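Local coordinates for mandelate racemase/muconate lactonizing enzyme-like protein (Rubrobacter xylanophilus DSM 9941, PDB 3CYJ) that belongs to the mandelate racemase/muconate lactonizing enzyme group of the enolase superfamily and binds a sodium ion in its barrel domain, at residues A[161-166]-A[187-192]; A[176-181]-A[213-218]. All blocks are in the same frame, centred on the assembly; numbering follows the deposited sequence.

Interaction 1: A[161-166]-A[187-192]; sequences PRVKMK and ESVELM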
ATOM      1  N   PRO A 161     -41.098  -7.753  -3.264  1.00 45.83           N
ATOM      2  CA  PRO A 161     -40.790  -6.652  -2.351  1.00 45.42           C
ATOM      3  C   PRO A 161     -39.519  -5.837  -2.701  1.00 44.80           C
ATOM      4  O   PRO A 161     -39.039  -5.057  -1.870  1.00 44.48           O
ATOM      5  CB  PRO A 161     -40.633  -7.370  -1.001  1.00 45.79           C
ATOM      6  CG  PRO A 161     -40.072  -8.737  -1.370  1.00 44.81           C
ATOM      7  CD  PRO A 161     -40.537  -9.036  -2.785  1.00 46.19           C
ATOM      8  N   ARG A 162     -39.034  -5.994  -3.941  1.00 44.25           N
ATOM      9  CA  ARG A 162     -37.829  -5.330  -4.433  1.00 43.55           C
ATOM     10  C   ARG A 162     -37.980  -5.048  -5.918  1.00 42.85           C
ATOM     11  O   ARG A 162     -38.296  -5.933  -6.709  1.00 42.64           O
ATOM     12  CB  ARG A 162     -36.603  -6.214  -4.237  1.00 42.93           C
ATOM     13  CG  ARG A 162     -36.241  -6.491  -2.790  1.00 44.11           C
ATOM     14  CD  ARG A 162     -35.393  -7.811  -2.607  1.00 45.74           C
ATOM     15  NE  ARG A 162     -36.075  -8.985  -3.188  1.00 45.86           N
ATOM     16  CZ  ARG A 162     -36.765  -9.880  -2.480  1.00 49.15           C
ATOM     17  NH1 ARG A 162     -36.874  -9.734  -1.163  1.00 50.21           N
ATOM     18  NH2 ARG A 162     -37.358 -10.917  -3.075  1.00 48.32           N
ATOM     19  N   VAL A 163     -37.753  -3.802  -6.296  1.00 42.06           N
ATOM     20  CA  VAL A 163     -37.822  -3.439  -7.694  1.00 41.06           C
ATOM     21  C   VAL A 163     -36.624  -2.588  -8.104  1.00 41.10           C
ATOM     22  O   VAL A 163     -36.146  -1.726  -7.292  1.00 40.36           O
ATOM     23  CB  VAL A 163     -39.157  -2.710  -8.086  1.00 41.32           C
ATOM     24  CG1 VAL A 163     -40.377  -3.636  -7.928  1.00 42.28           C
ATOM     25  CG2 VAL A 163     -39.318  -1.399  -7.362  1.00 37.76           C
ATOM     26  N   LYS A 164     -36.161  -2.815  -9.351  1.00 39.41           N
ATOM     27  CA  LYS A 164     -35.107  -1.970  -9.960  1.00 39.03           C
ATOM     28  C   LYS A 164     -35.536  -1.174 -11.202  1.00 38.43           C
ATOM     29  O   LYS A 164     -36.267  -1.656 -12.055  1.00 39.37           O
ATOM     30  CB  LYS A 164     -33.812  -2.801 -10.243  1.00 38.88           C
ATOM     31  CG  LYS A 164     -32.520  -1.979 -10.516  1.00 37.67           C
ATOM     32  CD  LYS A 164     -31.261  -2.926 -10.710  1.00 34.41           C
ATOM     33  CE  LYS A 164     -31.287  -3.524 -12.133  1.00 35.27           C
ATOM     34  NZ  LYS A 164     -30.246  -4.514 -12.449  1.00 36.01           N
ATOM     35  N   MET A 165     -35.060   0.060 -11.289  1.00 38.00           N
ATOM     36  CA  MET A 165     -35.315   0.959 -12.427  1.00 37.09           C
ATOM     37  C   MET A 165     -33.984   1.579 -12.983  1.00 37.09           C
ATOM     38  O   MET A 165     -32.942   1.562 -12.318  1.00 35.98           O
ATOM     39  CB  MET A 165     -36.312   2.063 -12.034  1.00 36.21           C
ATOM     40  CG  MET A 165     -35.918   2.911 -10.822  1.00 33.46           C
ATOM     41  SD  MET A 165     -36.924   4.424 -10.463  1.00 30.75           S
ATOM     42  CE  MET A 165     -36.686   5.446 -11.924  1.00 29.36           C
ATOM     43  N   LYS A 166     -34.032   2.102 -14.207  1.00 38.17           N
ATOM     44  CA  LYS A 166     -32.914   2.812 -14.801  1.00 37.14           C
ATOM     45  C   LYS A 166     -32.905   4.305 -14.492  1.00 37.99           C
ATOM     46  O   LYS A 166     -33.947   4.957 -14.400  1.00 36.96           O
ATOM     47  CB  LYS A 166     -32.926   2.604 -16.311  1.00 38.92           C
ATOM     48  CG  LYS A 166     -33.114   1.153 -16.782  1.00 37.66           C
ATOM     49  CD  LYS A 166     -32.047   0.250 -16.226  1.00 40.17           C
ATOM     50  CE  LYS A 166     -31.798  -0.911 -17.156  1.00 41.71           C
ATOM     51  NZ  LYS A 166     -31.179  -2.013 -16.404  1.00 43.63           N
ATOM     52  N   GLU A 187     -43.593   2.781   0.975  1.00 56.23           N
ATOM     53  CA  GLU A 187     -42.389   2.789   1.800  1.00 57.39           C
ATOM     54  C   GLU A 187     -41.842   1.427   2.218  1.00 57.35           C
ATOM     55  O   GLU A 187     -40.823   1.355   2.952  1.00 57.73           O
ATOM     56  CB  GLU A 187     -42.624   3.622   3.064  1.00 58.01           C
ATOM     57  CG  GLU A 187     -42.988   5.097   2.774  1.00 63.74           C
ATOM     58  CD  GLU A 187     -41.866   5.881   2.068  1.00 69.80           C
ATOM     59  OE1 GLU A 187     -40.669   5.483   2.176  1.00 71.74           O
ATOM     60  OE2 GLU A 187     -42.190   6.902   1.401  1.00 70.44           O
ATOM     61  N   SER A 188     -42.482   0.344   1.794  1.00 56.85           N
ATOM     62  CA  SER A 188     -42.002  -0.962   2.261  1.00 56.83           C
ATOM     63  C   SER A 188     -41.518  -1.850   1.113  1.00 55.23           C
ATOM     64  O   SER A 188     -41.240  -3.039   1.288  1.00 55.76           O
ATOM     65  CB  SER A 188     -43.085  -1.669   3.094  1.00 57.75           C
ATOM     66  OG  SER A 188     -44.254  -1.814   2.312  1.00 60.12           O
ATOM     67  N   VAL A 189     -41.447  -1.269  -0.072  1.00 52.53           N
ATOM     68  CA  VAL A 189     -40.792  -1.926  -1.188  1.00 49.93           C
ATOM     69  C   VAL A 189     -39.403  -1.278  -1.386  1.00 48.75           C
ATOM     70  O   VAL A 189     -39.259  -0.051  -1.401  1.00 48.14           O
ATOM     71  CB  VAL A 189     -41.663  -1.811  -2.457  1.00 50.30           C
ATOM     72  CG1 VAL A 189     -40.912  -2.280  -3.688  1.00 49.65           C
ATOM     73  CG2 VAL A 189     -42.990  -2.566  -2.287  1.00 47.42           C
ATOM     74  N   GLU A 190     -38.384  -2.111  -1.476  1.00 46.78           N
ATOM     75  CA  GLU A 190     -37.035  -1.650  -1.732  1.00 46.17           C
ATOM     76  C   GLU A 190     -36.892  -1.093  -3.147  1.00 44.54           C
ATOM     77  O   GLU A 190     -37.281  -1.746  -4.132  1.00 44.03           O
ATOM     78  CB  GLU A 190     -36.055  -2.819  -1.512  1.00 47.08           C
ATOM     79  CG  GLU A 190     -34.590  -2.413  -1.470  1.00 49.46           C
ATOM     80  CD  GLU A 190     -33.630  -3.604  -1.674  1.00 56.37           C
ATOM     81  OE1 GLU A 190     -33.974  -4.712  -1.136  1.00 56.29           O
ATOM     82  OE2 GLU A 190     -32.539  -3.407  -2.339  1.00 55.08           O
ATOM     83  N   LEU A 191     -36.372   0.124  -3.255  1.00 42.42           N
ATOM     84  CA  LEU A 191     -36.173   0.697  -4.588  1.00 42.34           C
ATOM     85  C   LEU A 191     -34.698   0.730  -4.997  1.00 41.88           C
ATOM     86  O   LEU A 191     -33.898   1.365  -4.333  1.00 43.03           O
ATOM     87  CB  LEU A 191     -36.815   2.091  -4.724  1.00 41.92           C
ATOM     88  CG  LEU A 191     -36.729   2.791  -6.087  1.00 42.63           C
ATOM     89  CD1 LEU A 191     -37.385   2.004  -7.280  1.00 38.08           C
ATOM     90  CD2 LEU A 191     -37.213   4.229  -6.016  1.00 41.00           C
ATOM     91  N   MET A 192     -34.363   0.070  -6.113  1.00 40.42           N
ATOM     92  CA  MET A 192     -33.005  -0.094  -6.561  1.00 37.93           C
ATOM     93  C   MET A 192     -32.825   0.659  -7.881  1.00 37.60           C
ATOM     94  O   MET A 192     -33.729   0.681  -8.714  1.00 37.29           O
ATOM     95  CB  MET A 192     -32.768  -1.597  -6.803  1.00 38.59           C
ATOM     96  CG  MET A 192     -33.188  -2.586  -5.614  1.00 35.13           C
ATOM     97  SD  MET A 192     -33.389  -4.291  -6.105  1.00 28.21           S
ATOM     98  CE  MET A 192     -31.697  -4.644  -6.604  1.00 31.36           C
TER
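Met192 lies against the backbone of Val163, the pair that covers most surface where strands 162-166 and 190-194 run side by side in the beta/alpha barrel of an enolase-superfamily fold. They are the two parallel strands of a beta-alpha-beta unit, and the axes of segments 162-166 and 190-192 approach to 4.8 Å at an angle of 26°. Four backbone bonds zip them together: Glu190 N to Pro161 O, Val163 N to Glu190 O, Met192 N to Val163 O at 2.8 Å, and Met165 N to Met192 O. Met192 O also receives the CA-H of Lys164, at 3.2 Å from CA. With CG of Met192 anti to its carbonyl carbon (chi1 -50°), CB and CG both rest on Val163 O, and CB meets Lys164 CG at 3.7 Å, the two side chains crossing at about a right angle. Val163 points to the other side of the sheet, where CG2 touches Leu191 CD1 at 3.9 Å and Val189 CG1 at 4.1 Å; Leu152 and Trp155 of helix 145-157 also touch its side chain. The amine of Lys164 leads away from strand 190-194 to salt bridges with Glu221, a sodium ligand, and Glu317. On the same side of the sheet as Met192, Arg162 and Glu190 meet without a salt bridge: the guanidinium leads away, its NH2 bonded to Val134 O, and its plane stands 68° from the carboxylate. What touches instead is the aliphatic part of the arginine, CG lying 3.3 Å from Glu190 OE1.

Interaction 2: A[176-181]-A[213-218]; sequences ERVRAA and REAGIS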
ATOM      1  N   GLU A 176     -37.718  13.467 -10.360  1.00 46.25           N
ATOM      2  CA  GLU A 176     -39.136  13.103 -10.410  1.00 47.08           C
ATOM      3  C   GLU A 176     -39.437  11.680 -10.824  1.00 46.03           C
ATOM      4  O   GLU A 176     -40.443  11.129 -10.383  1.00 46.81           O
ATOM      5  CB  GLU A 176     -40.026  14.120 -11.127  1.00 47.52           C
ATOM      6  CG  GLU A 176     -39.755  14.320 -12.564  1.00 54.98           C
ATOM      7  CD  GLU A 176     -40.866  15.181 -13.246  1.00 62.95           C
ATOM      8  OE1 GLU A 176     -40.534  15.883 -14.237  1.00 65.88           O
ATOM      9  OE2 GLU A 176     -42.055  15.159 -12.787  1.00 64.42           O
ATOM     10  N   ARG A 177     -38.575  11.052 -11.632  1.00 44.83           N
ATOM     11  CA  ARG A 177     -38.811   9.664 -11.992  0.50 44.57           C
ATOM     12  C   ARG A 177     -38.664   8.771 -10.764  1.00 44.82           C
ATOM     13  O   ARG A 177     -39.463   7.874 -10.566  1.00 44.72           O
ATOM     14  CB  ARG A 177     -37.907   9.219 -13.151  0.50 44.82           C
ATOM     15  CG  ARG A 177     -38.145  10.015 -14.438  0.50 43.00           C
ATOM     16  CD  ARG A 177     -37.313   9.537 -15.612  0.50 39.58           C
ATOM     17  NE  ARG A 177     -37.569   8.141 -15.980  0.50 38.75           N
ATOM     18  CZ  ARG A 177     -38.556   7.730 -16.776  0.50 36.81           C
ATOM     19  NH1 ARG A 177     -39.418   8.626 -17.285  0.50 35.18           N
ATOM     20  NH2 ARG A 177     -38.680   6.420 -17.058  0.50 29.73           N
ATOM     21  N   VAL A 178     -37.664   9.028  -9.914  1.00 45.07           N
ATOM     22  CA  VAL A 178     -37.526   8.222  -8.687  1.00 46.27           C
ATOM     23  C   VAL A 178     -38.619   8.525  -7.646  1.00 47.32           C
ATOM     24  O   VAL A 178     -39.112   7.623  -6.978  1.00 47.49           O
ATOM     25  CB  VAL A 178     -36.108   8.290  -8.010  1.00 45.97           C
ATOM     26  CG1 VAL A 178     -35.039   7.689  -8.927  1.00 46.74           C
ATOM     27  CG2 VAL A 178     -35.726   9.700  -7.610  1.00 45.36           C
ATOM     28  N   ARG A 179     -39.004   9.797  -7.531  1.00 48.29           N
ATOM     29  CA  ARG A 179     -40.145  10.185  -6.690  1.00 48.92           C
ATOM     30  C   ARG A 179     -41.446   9.522  -7.119  1.00 48.68           C
ATOM     31  O   ARG A 179     -42.182   9.036  -6.269  1.00 49.02           O
ATOM     32  CB  ARG A 179     -40.272  11.706  -6.604  1.00 48.51           C
ATOM     33  CG  ARG A 179     -39.226  12.253  -5.603  1.00 51.22           C
ATOM     34  CD  ARG A 179     -39.433  13.713  -5.279  1.00 57.42           C
ATOM     35  NE  ARG A 179     -39.486  14.480  -6.516  1.00 60.93           N
ATOM     36  CZ  ARG A 179     -38.556  15.371  -6.871  1.00 63.01           C
ATOM     37  NH1 ARG A 179     -37.507  15.590  -6.032  1.00 57.86           N
ATOM     38  NH2 ARG A 179     -38.698  16.042  -8.043  1.00 58.81           N
ATOM     39  N   ALA A 180     -41.685   9.468  -8.430  1.00 48.68           N
ATOM     40  CA  ALA A 180     -42.834   8.758  -9.021  1.00 49.08           C
ATOM     41  C   ALA A 180     -42.828   7.265  -8.763  1.00 49.74           C
ATOM     42  O   ALA A 180     -43.881   6.647  -8.512  1.00 51.05           O
ATOM     43  CB  ALA A 180     -42.915   9.008 -10.556  1.00 48.98           C
ATOM     44  N   ALA A 181     -41.646   6.671  -8.844  1.00 49.42           N
ATOM     45  CA  ALA A 181     -41.495   5.243  -8.542  1.00 49.11           C
ATOM     46  C   ALA A 181     -41.789   4.971  -7.055  1.00 48.14           C
ATOM     47  O   ALA A 181     -42.408   3.974  -6.705  1.00 48.65           O
ATOM     48  CB  ALA A 181     -40.049   4.737  -8.957  1.00 47.15           C
ATOM     49  N   ARG A 213     -31.904  10.688  -0.547  1.00 46.09           N
ATOM     50  CA  ARG A 213     -32.775  11.714   0.038  1.00 46.60           C
ATOM     51  C   ARG A 213     -34.127  11.802  -0.667  1.00 47.48           C
ATOM     52  O   ARG A 213     -35.171  11.875  -0.024  1.00 47.45           O
ATOM     53  CB  ARG A 213     -32.111  13.090  -0.009  1.00 46.46           C
ATOM     54  CG  ARG A 213     -30.820  13.231   0.806  1.00 47.45           C
ATOM     55  CD  ARG A 213     -30.269  14.700   0.805  1.00 49.98           C
ATOM     56  NE  ARG A 213     -29.804  15.173  -0.521  1.00 49.43           N
ATOM     57  CZ  ARG A 213     -28.555  15.009  -0.985  1.00 48.77           C
ATOM     58  NH1 ARG A 213     -28.199  15.455  -2.210  1.00 44.06           N
ATOM     59  NH2 ARG A 213     -27.665  14.383  -0.221  1.00 43.35           N
ATOM     60  N   GLU A 214     -34.094  11.805  -1.991  1.00 48.13           N
ATOM     61  CA  GLU A 214     -35.292  11.976  -2.811  1.00 48.17           C
ATOM     62  C   GLU A 214     -36.247  10.803  -2.688  1.00 48.31           C
ATOM     63  O   GLU A 214     -37.446  11.003  -2.695  1.00 49.37           O
ATOM     64  CB  GLU A 214     -34.916  12.160  -4.287  1.00 47.83           C
ATOM     65  CG  GLU A 214     -34.542  13.548  -4.598  1.00 47.51           C
ATOM     66  CD  GLU A 214     -33.520  13.685  -5.704  1.00 49.83           C
ATOM     67  OE1 GLU A 214     -33.428  12.771  -6.572  1.00 47.98           O
ATOM     68  OE2 GLU A 214     -32.801  14.730  -5.682  1.00 49.74           O
ATOM     69  N   ALA A 215     -35.733   9.571  -2.623  1.00 47.60           N
ATOM     70  CA  ALA A 215     -36.645   8.410  -2.657  1.00 46.08           C
ATOM     71  C   ALA A 215     -36.190   7.259  -1.828  1.00 44.93           C
ATOM     72  O   ALA A 215     -36.756   6.176  -1.954  1.00 46.75           O
ATOM     73  CB  ALA A 215     -36.920   7.911  -4.083  1.00 45.68           C
ATOM     74  N   GLY A 216     -35.177   7.444  -0.999  1.00 43.15           N
ATOM     75  CA  GLY A 216     -34.772   6.357  -0.107  1.00 41.86           C
ATOM     76  C   GLY A 216     -34.250   5.083  -0.790  1.00 41.48           C
ATOM     77  O   GLY A 216     -34.593   3.956  -0.386  1.00 41.25           O
ATOM     78  N   ILE A 217     -33.406   5.229  -1.811  1.00 40.12           N
ATOM     79  CA  ILE A 217     -32.913   4.033  -2.529  1.00 38.76           C
ATOM     80  C   ILE A 217     -31.927   3.191  -1.698  1.00 39.05           C
ATOM     81  O   ILE A 217     -31.237   3.697  -0.783  1.00 36.85           O
ATOM     82  CB  ILE A 217     -32.260   4.389  -3.896  1.00 39.19           C
ATOM     83  CG1 ILE A 217     -30.956   5.189  -3.660  1.00 38.17           C
ATOM     84  CG2 ILE A 217     -33.309   5.132  -4.839  1.00 36.90           C
ATOM     85  CD1 ILE A 217     -29.930   5.087  -4.791  1.00 44.80           C
ATOM     86  N   SER A 218     -31.831   1.907  -2.057  1.00 38.70           N
ATOM     87  CA  SER A 218     -30.995   0.986  -1.309  1.00 39.38           C
ATOM     88  C   SER A 218     -29.902   0.368  -2.133  1.00 38.20           C
ATOM     89  O   SER A 218     -29.138  -0.470  -1.624  1.00 36.75           O
ATOM     90  CB  SER A 218     -31.872  -0.177  -0.797  1.00 40.47           C
ATOM     91  OG  SER A 218     -33.032   0.383  -0.228  1.00 44.29           O
TER
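Arg179 reaches from helix 174-185 across to Glu214 near the C-terminal end of helix 201-215, two neighbouring helices in the outer layer of the barrel. Its CB leaves the helix beside the gap rather than into it, while the later atoms come nearer to Glu214. CG, anti to the carbonyl carbon (chi1 -78°), settles 3.6 Å from Glu214 O. CD and NE lead away from this oxygen, the chain bending at chi3 (-54°), and at the tip NH1 comes to 3.9 Å from Glu214 CG, which approaches the guanidinium obliquely. The carboxylate is turned 65° from the guanidinium plane, and NH1 stays 4.8 Å from OE2: opposite charges are near, but no salt bridge forms. Deeper in, Val178 and Ala215 carry the apolar part. Val178 CB meets Ala215 CB at 4.0 Å, and the same methyl sits 3.6 Å from Val178 O, directly against the backbone of helix 174-185. Val178 CG2 also touches Glu214 OE1 at 4.0 Å, while its side chain packs on Phe211 and on Met165 of the barrel wall. No hydrogen bond crosses between the two segments; the contact rests on van der Waals packing, and the Arg179-Glu214 pair probably adds a modest electrostatic attraction at the surface.

Both interactions lie in the same barrel domain, their centres about 9 Å apart: interaction 1 joins neighbouring strands of the wall, interaction 2 the helices outside it. Helix 174-185 is the connection between the two strands of interaction 1, and strand 219-221 follows the second helix. The layers meet where Met165 SD packs on Ala181 CB at 3.5 Å and where Leu191 O probably accepts a hydrogen bond from Ser218 N. Chemistry follows position. The strand pair is a regular backbone-bonded contact with Val163, Lys164, Leu191 and Met192 buried and Arg162 and Glu190 partly exposed; the helix pair buries less than half as much surface and grades from buried Val178 and Ala215 to exposed Arg179.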